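Local coordinates for intracellular protein transport protein USO1 (Saccharomyces cerevisiae S288c, PDB 6LSU), which is required for protein transport from the endoplasmic reticulum to the Golgi, here represented by its globular head, built of armadillo repeats, without the coiled-coil tail, at residues 515-518 / 519-523; 558-561 / 562-566; 578-581 / 582-586; 699-702 / 703-707. One frame throughout, in Å; residues are numbered along the deposited sequence.

Contact 1. Residues 515-518 / 519-523; sequences FKLF and FTTDI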
# COMPACT_ATOMS: atom_id res chain seq x y z
N PHE A 515 -2.12 11.43 19.92
CA PHE A 515 -1.42 11.36 18.61
C PHE A 515 -1.33 12.77 17.98
O PHE A 515 -0.31 13.09 17.31
CB PHE A 515 -2.09 10.29 17.75
CG PHE A 515 -1.51 8.94 18.08
CD1 PHE A 515 -0.19 8.70 17.81
CD2 PHE A 515 -2.26 7.97 18.70
CE1 PHE A 515 0.38 7.50 18.14
CE2 PHE A 515 -1.67 6.76 19.03
CZ PHE A 515 -0.35 6.54 18.77
N LYS A 516 -2.31 13.63 18.25
CA LYS A 516 -2.17 15.06 17.88
C LYS A 516 -0.77 15.59 18.24
O LYS A 516 -0.16 16.35 17.43
CB LYS A 516 -3.15 15.90 18.68
CG LYS A 516 -2.94 17.38 18.56
CD LYS A 516 -4.17 18.16 18.92
CE LYS A 516 -4.37 18.25 20.42
NZ LYS A 516 -5.63 18.99 20.69
N LEU A 517 -0.26 15.26 19.43
CA LEU A 517 1.07 15.78 19.83
C LEU A 517 2.15 14.98 19.09
O LEU A 517 3.11 15.54 18.63
CB LEU A 517 1.18 15.65 21.35
CG LEU A 517 2.18 16.53 22.06
CD1 LEU A 517 2.92 15.68 23.06
CD2 LEU A 517 3.14 17.24 21.13
N PHE A 518 1.93 13.69 18.93
CA PHE A 518 2.91 12.75 18.31
C PHE A 518 3.22 13.17 16.86
O PHE A 518 4.37 13.32 16.47
CB PHE A 518 2.39 11.33 18.39
CG PHE A 518 3.27 10.39 17.59
CD1 PHE A 518 4.50 9.99 18.07
CD2 PHE A 518 2.93 10.09 16.27
CE1 PHE A 518 5.33 9.20 17.26
CE2 PHE A 518 3.77 9.32 15.48
CZ PHE A 518 4.97 8.87 15.98
N PHE A 519 2.17 13.42 16.08
CA PHE A 519 2.25 13.98 14.71
C PHE A 519 2.99 15.30 14.72
O PHE A 519 4.02 15.39 13.97
CB PHE A 519 0.86 13.97 14.07
CG PHE A 519 0.41 12.58 13.70
CD1 PHE A 519 1.27 11.70 13.07
CD2 PHE A 519 -0.91 12.17 13.93
CE1 PHE A 519 0.85 10.40 12.76
CE2 PHE A 519 -1.35 10.89 13.59
CZ PHE A 519 -0.46 10.01 13.03
N THR A 520 2.55 16.26 15.53
CA THR A 520 3.22 17.60 15.66
C THR A 520 4.72 17.40 15.93
O THR A 520 5.58 17.91 15.18
CB THR A 520 2.53 18.46 16.72
OG1 THR A 520 1.15 18.59 16.33
CG2 THR A 520 3.06 19.87 16.78
N THR A 521 5.10 16.66 16.93
CA THR A 521 6.55 16.56 17.20
C THR A 521 7.20 15.87 15.99
O THR A 521 8.31 16.20 15.60
CB THR A 521 6.78 15.89 18.56
OG1 THR A 521 5.93 14.74 18.67
CG2 THR A 521 6.48 16.87 19.66
N ASP A 522 6.55 14.86 15.44
CA ASP A 522 7.12 14.08 14.31
C ASP A 522 7.31 14.97 13.07
O ASP A 522 8.34 14.91 12.43
CB ASP A 522 6.23 12.90 13.96
CG ASP A 522 6.80 12.08 12.79
OD1 ASP A 522 7.84 11.42 13.00
OD2 ASP A 522 6.25 12.19 11.67
N ILE A 523 6.38 15.85 12.76
CA ILE A 523 6.60 16.83 11.65
C ILE A 523 7.77 17.76 11.98
O ILE A 523 8.63 17.88 11.08
CB ILE A 523 5.30 17.58 11.30
CG1 ILE A 523 5.27 17.87 9.82
CG2 ILE A 523 5.07 18.82 12.12
CD1 ILE A 523 5.21 16.62 9.05
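The rings of F518 and F519, buried neighbours on helix 514-528 of the armadillo-repeat globular head, meet in an offset edge-to-face pair: the edge of F518 is turned to the face of F519, with centroids 5.6 Å apart and planes at 63°. CD2 of F518 makes the approach, 3.9 Å from CD1 of F519. Different first torsions bring the rings together, since CG of F518 stands anti to its own N (chi1 171°) whereas CG of F519 lies beside its N. The same CD2 meets the F515 ring at its edge, in plane, and F515 CB touches F519 CE2 at 4.3 Å. The L517 and T521 side chains cross obliquely, L517 CD2 3.7 Å from T521 CG2, and both pack on helix 577-590. T520 turns its hydroxyl back, OG1 bonding K516 O at 2.8 Å, nearly along the C=O axis. An alanine at F519 is likely to leave the F518 edge without the face it meets and open a gap beside F515. Buried charges find partners beyond the turn: K516 in D507, D522 in K432 and the S702 hydroxyl. Aromatic contact thus holds one helix face, while a buried threonine hydroxyl finds its acceptor in the backbone.

Contact 2. Residues 558-561 / 562-566; sequences KAIQ and TISEL
The first turn of helix 559-568, in the ninth armadillo repeat, begins at K558, which occupies the N-cap position at the end of the short strand 557-558. K558 contributes its backbone here: its carbonyl O accepts from T562 twice, from N at 3.0 Å and from the hydroxyl OG1 at 2.7 Å. The two donors arrive differently, N almost in line with the carbonyl and OG1 from above its plane, 52° out of it. OG1 can reach back in this way because it sits beside the backbone N of T562 (chi1 -49°), with the methyl CG2 anti to that N. The pattern recurs two residues on. I560 O takes both N and OG of S564, and again the hydroxyl bond, 2.8 Å long, is the shorter; its donor is tilted only slightly from the carbonyl plane, whereas N comes from well above it. Between these two polar residues, I563 lays CG1 alongside A559 O at 3.3 Å, while its own N bonds that oxygen. Q561 bends at chi2, and its NE2 is bonded to the backbone O of D599. Hydrogen-bonded to T547, the T562 hydroxyl also links the turn to the small antiparallel strand pair 546-547 and 557-558. I560 rests on helix 594-601 and, with I563, on helix 577-590, while A559 and I563 meet helix 499-504.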
# COMPACT_ATOMS: atom_id res chain seq x y z
N LYS A 558 9.70 32.01 25.35
CA LYS A 558 10.25 31.41 24.11
C LYS A 558 9.86 29.93 23.98
O LYS A 558 9.45 29.34 24.99
CB LYS A 558 11.78 31.46 24.12
CG LYS A 558 12.42 32.60 23.36
CD LYS A 558 13.95 32.52 23.43
CE LYS A 558 14.65 33.16 22.26
NZ LYS A 558 13.96 34.39 21.79
N ALA A 559 10.05 29.34 22.79
CA ALA A 559 9.50 28.00 22.45
C ALA A 559 10.07 26.93 23.41
O ALA A 559 9.28 26.17 24.03
CB ALA A 559 9.81 27.67 21.01
N ILE A 560 11.40 26.85 23.52
CA ILE A 560 12.06 25.75 24.26
C ILE A 560 11.69 25.79 25.75
O ILE A 560 11.69 24.73 26.38
CB ILE A 560 13.57 25.80 24.08
CG1 ILE A 560 13.95 25.40 22.65
CG2 ILE A 560 14.24 24.91 25.14
CD1 ILE A 560 15.42 25.11 22.44
N GLN A 561 11.48 26.96 26.33
CA GLN A 561 11.14 27.07 27.78
C GLN A 561 9.64 26.75 27.95
O GLN A 561 9.30 25.96 28.82
CB GLN A 561 11.52 28.44 28.34
CG GLN A 561 12.26 28.35 29.67
CD GLN A 561 13.56 27.59 29.55
OE1 GLN A 561 13.72 26.49 30.07
NE2 GLN A 561 14.51 28.19 28.84
N THR A 562 8.79 27.25 27.08
CA THR A 562 7.35 26.87 26.99
C THR A 562 7.16 25.34 26.86
O THR A 562 6.26 24.77 27.50
CB THR A 562 6.66 27.52 25.80
OG1 THR A 562 6.91 28.92 25.72
CG2 THR A 562 5.16 27.33 25.88
N ILE A 563 7.93 24.67 26.02
CA ILE A 563 7.85 23.19 25.83
C ILE A 563 8.32 22.53 27.14
O ILE A 563 7.71 21.47 27.52
CB ILE A 563 8.69 22.75 24.61
CG1 ILE A 563 8.03 23.20 23.30
CG2 ILE A 563 8.96 21.25 24.57
CD1 ILE A 563 8.97 23.26 22.12
N SER A 564 9.35 23.09 27.80
CA SER A 564 9.93 22.57 29.07
C SER A 564 8.86 22.53 30.16
O SER A 564 8.66 21.47 30.74
CB SER A 564 11.12 23.36 29.50
OG SER A 564 12.23 23.15 28.63
N GLU A 565 8.16 23.64 30.37
CA GLU A 565 6.98 23.75 31.27
C GLU A 565 5.95 22.69 30.87
O GLU A 565 5.53 21.91 31.75
CB GLU A 565 6.37 25.15 31.22
CG GLU A 565 6.36 25.87 32.56
CD GLU A 565 6.89 27.30 32.50
OE1 GLU A 565 8.10 27.46 32.17
OE2 GLU A 565 6.09 28.24 32.74
N LEU A 566 5.59 22.60 29.58
CA LEU A 566 4.61 21.60 29.07
C LEU A 566 5.10 20.18 29.40
O LEU A 566 4.31 19.39 29.92
CB LEU A 566 4.40 21.80 27.56
CG LEU A 566 3.51 23.00 27.23
CD1 LEU A 566 3.66 23.41 25.76
CD2 LEU A 566 2.06 22.72 27.62

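Contact 3. Residues 578-581 / 582-586; sequences IPIS and YLTFL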
# COMPACT_ATOMS: atom_id res chain seq x y z
N ILE A 578 2.32 11.28 25.50
CA ILE A 578 2.45 12.75 25.70
C ILE A 578 3.85 13.13 26.18
O ILE A 578 4.51 13.94 25.53
CB ILE A 578 1.34 13.23 26.64
CG1 ILE A 578 -0.01 12.79 26.10
CG2 ILE A 578 1.43 14.72 26.87
CD1 ILE A 578 -1.21 13.51 26.71
N PRO A 579 4.32 12.60 27.34
CA PRO A 579 5.69 12.83 27.82
C PRO A 579 6.79 12.37 26.85
O PRO A 579 7.76 13.08 26.71
CB PRO A 579 5.85 11.94 29.06
CG PRO A 579 4.45 11.63 29.50
CD PRO A 579 3.55 11.79 28.29
N ILE A 580 6.62 11.20 26.22
CA ILE A 580 7.64 10.64 25.26
C ILE A 580 7.80 11.61 24.08
O ILE A 580 8.95 11.87 23.60
CB ILE A 580 7.24 9.23 24.77
CG1 ILE A 580 7.26 8.21 25.91
CG2 ILE A 580 8.13 8.81 23.61
CD1 ILE A 580 6.81 6.82 25.49
N SER A 581 6.68 12.20 23.66
CA SER A 581 6.65 13.08 22.48
C SER A 581 7.47 14.32 22.80
O SER A 581 8.46 14.53 22.07
CB SER A 581 5.25 13.36 22.05
OG SER A 581 4.64 12.17 21.58
N TYR A 582 7.14 15.05 23.88
CA TYR A 582 7.96 16.21 24.35
C TYR A 582 9.41 15.79 24.57
O TYR A 582 10.30 16.49 24.03
CB TYR A 582 7.46 16.81 25.66
CG TYR A 582 6.14 17.53 25.55
CD1 TYR A 582 6.00 18.66 24.75
CD2 TYR A 582 5.04 17.09 26.26
CE1 TYR A 582 4.77 19.30 24.61
CE2 TYR A 582 3.80 17.72 26.17
CZ TYR A 582 3.66 18.84 25.33
OH TYR A 582 2.44 19.48 25.27
N LEU A 583 9.65 14.70 25.28
CA LEU A 583 11.04 14.34 25.68
C LEU A 583 11.90 14.08 24.44
O LEU A 583 12.91 14.82 24.26
CB LEU A 583 11.02 13.14 26.63
CG LEU A 583 10.76 13.52 28.08
CD1 LEU A 583 10.28 12.32 28.86
CD2 LEU A 583 12.01 14.13 28.68
N THR A 584 11.49 13.13 23.59
CA THR A 584 12.17 12.76 22.31
C THR A 584 12.30 14.00 21.40
O THR A 584 13.38 14.19 20.75
CB THR A 584 11.35 11.69 21.57
OG1 THR A 584 10.00 12.13 21.33
CG2 THR A 584 11.26 10.40 22.34
N PHE A 585 11.27 14.86 21.37
CA PHE A 585 11.36 16.11 20.59
C PHE A 585 12.54 16.91 21.14
O PHE A 585 13.56 17.04 20.38
CB PHE A 585 10.04 16.87 20.59
CG PHE A 585 10.12 18.16 19.84
CD1 PHE A 585 10.80 18.21 18.63
CD2 PHE A 585 9.54 19.32 20.33
CE1 PHE A 585 10.87 19.40 17.91
CE2 PHE A 585 9.63 20.51 19.61
CZ PHE A 585 10.29 20.55 18.41
N LEU A 586 12.47 17.37 22.42
CA LEU A 586 13.56 18.20 23.02
C LEU A 586 14.92 17.52 22.87
O LEU A 586 15.85 18.25 22.47
CB LEU A 586 13.29 18.48 24.49
CG LEU A 586 12.50 19.77 24.69
CD1 LEU A 586 11.93 19.84 26.08
CD2 LEU A 586 13.38 20.94 24.37
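Hydrogen bonding and apolar contact share the turn that joins I578 to Y582 and I580 to T584, in the ninth armadillo repeat. Among the polar interactions, I580 O is gripped twice by T584, by N at 2.8 Å and by the hydroxyl OG1, the two donors coming from opposite faces of the carbonyl plane. OG1 reaches this oxygen from between the N and the carbonyl carbon of its own residue (chi1 56°), a placement that sets CG2 anti to that carbon, where it meets I580. S581 likewise turns its hydroxyl back to a carbonyl of the preceding turn, OG bonding R577 O, and its own O receives F585 N at 2.9 Å. Apolar contacts run along the same helix. I578 and Y582 lie side by side and point the same way, CG2 touching ring atom CE2 at 3.9 Å. CG2 of I580 meets CG2 of T584 at 3.7 Å. L583 folds CG over P579 O at 3.3 Å, and its CD1 brushes P579 CB. Helix 577-590 is covered on several flanks: P579, I580 and L583 pack on helix 622-637, S581 and F585 on helix 514-528, and Y582, L583, F585 and L586 on the preceding helix 559-568.

Contact 4. Residues 699-702 / 703-707; sequences VYFS and TYFIQ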
# COMPACT_ATOMS: atom_id res chain seq x y z
N VAL A 699 2.29 2.86 19.13
CA VAL A 699 3.25 3.77 18.43
C VAL A 699 3.64 4.81 19.48
O VAL A 699 2.72 5.55 19.95
CB VAL A 699 2.63 4.41 17.16
CG1 VAL A 699 3.50 5.49 16.56
CG2 VAL A 699 2.33 3.35 16.12
N TYR A 700 4.93 4.94 19.74
CA TYR A 700 5.46 5.84 20.80
C TYR A 700 6.52 6.80 20.24
O TYR A 700 6.49 7.97 20.56
CB TYR A 700 5.98 4.92 21.93
CG TYR A 700 4.92 3.98 22.44
CD1 TYR A 700 3.77 4.47 23.05
CD2 TYR A 700 5.00 2.62 22.24
CE1 TYR A 700 2.76 3.63 23.47
CE2 TYR A 700 3.98 1.76 22.66
CZ TYR A 700 2.87 2.28 23.30
OH TYR A 700 1.87 1.47 23.72
N PHE A 701 7.43 6.28 19.42
CA PHE A 701 8.64 6.98 18.94
C PHE A 701 8.50 7.36 17.47
O PHE A 701 8.34 6.52 16.63
CB PHE A 701 9.87 6.09 19.17
CG PHE A 701 10.04 5.76 20.62
CD1 PHE A 701 10.75 6.62 21.46
CD2 PHE A 701 9.40 4.68 21.18
CE1 PHE A 701 10.85 6.37 22.82
CE2 PHE A 701 9.50 4.43 22.54
CZ PHE A 701 10.23 5.27 23.36
N SER A 702 8.61 8.64 17.17
CA SER A 702 8.93 9.16 15.82
C SER A 702 10.22 8.52 15.33
O SER A 702 11.21 8.43 16.11
CB SER A 702 9.07 10.62 15.80
OG SER A 702 9.84 10.99 14.66
N THR A 703 10.19 8.12 14.06
CA THR A 703 11.30 7.45 13.35
C THR A 703 12.55 8.32 13.41
O THR A 703 13.70 7.80 13.50
CB THR A 703 10.91 7.10 11.91
OG1 THR A 703 12.15 6.59 11.41
CG2 THR A 703 10.38 8.27 11.11
N TYR A 704 12.40 9.62 13.32
CA TYR A 704 13.59 10.50 13.33
C TYR A 704 14.30 10.33 14.68
O TYR A 704 15.54 10.36 14.68
CB TYR A 704 13.22 11.96 13.05
CG TYR A 704 12.29 12.05 11.88
CD1 TYR A 704 12.73 11.70 10.61
CD2 TYR A 704 10.94 12.38 12.04
CE1 TYR A 704 11.88 11.72 9.52
CE2 TYR A 704 10.08 12.40 10.95
CZ TYR A 704 10.56 12.05 9.69
OH TYR A 704 9.77 12.03 8.59
N PHE A 705 13.55 10.17 15.78
CA PHE A 705 14.16 10.04 17.12
C PHE A 705 14.91 8.71 17.18
O PHE A 705 16.12 8.67 17.59
CB PHE A 705 13.14 10.13 18.25
CG PHE A 705 13.77 9.77 19.56
CD1 PHE A 705 14.55 10.70 20.23
CD2 PHE A 705 13.66 8.49 20.08
CE1 PHE A 705 15.17 10.38 21.43
CE2 PHE A 705 14.31 8.16 21.26
CZ PHE A 705 15.06 9.11 21.94
N ILE A 706 14.22 7.64 16.76
CA ILE A 706 14.81 6.27 16.64
C ILE A 706 16.11 6.34 15.84
O ILE A 706 17.01 5.62 16.22
CB ILE A 706 13.83 5.28 16.00
CG1 ILE A 706 12.54 5.14 16.79
CG2 ILE A 706 14.49 3.93 15.82
CD1 ILE A 706 11.43 4.48 16.05
N GLN A 707 16.17 7.08 14.73
CA GLN A 707 17.36 7.05 13.84
C GLN A 707 18.46 7.78 14.61
O GLN A 707 19.64 7.32 14.62
CB GLN A 707 17.10 7.72 12.49
CG GLN A 707 16.56 6.80 11.39
CD GLN A 707 15.98 7.62 10.26
OE1 GLN A 707 16.68 8.35 9.58
NE2 GLN A 707 14.67 7.52 10.10
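S702 O, the carbonyl oxygen at the start of helix 703-711, accepts from two backbone nitrogens: I706 N at 3.2 Å, in the carbonyl plane and nearly straight at 169°, and F705 N, which is shorter but weak because its angle closes to 128°. S702 is the N-cap of this helix, and its side chain completes the motif, OG accepting from Y704 N at 3.2 Å. With OG anti to the residue's own N, the hydroxyl lies beside the carbonyl carbon and faces the first turn, where it also sits 3.2 Å from ring atom CD2 of Y704. The same OG is hydrogen-bonded to D522 on helix 514-528, so one hydroxyl serves both the helix start and a neighbouring helix. Were S702 an alanine, Y704 N would probably lose its capping acceptor and the D522 carboxylate one of its partners. The hydroxyl of Y704 extends the polar link to K432, and a face of its ring is covered by the methyl CG2 of T703. On the apolar side, F701 and F705 lie side by side and point the same way, their planes only 26° apart but slid so far that the rings barely overlap. The nearest approach is CD1 of F701 to CD2 of F705, 3.7 Å. F701 packs on I580 and T623, and F705 on T584 and L627. I706 lies against the base of the F701 side chain, its CG1 3.7 Å from F701 CB.

Overall arrangement
Each of the four contacts lies within one continuous run of chain, so none closes a long loop; they follow in series, without nesting or crossing. Contact 1 comes first, on helix 514-528, followed by contacts 2 and 3 on the successive helices 559-568 and 577-590, and contact 4 where the loop after helix 660-673 enters helix 703-711. Contact 3 is the hub: it touches contact 1 through L517 and T521, contact 2 through I563 and L566, and contact 4 through F701 and F705. Contacts 1 and 4 also meet directly, through D522 and S702. Contacts 2 and 4, their centres 21 Å apart, do not touch, so contact 3 bridges them within the C-terminal half of the head.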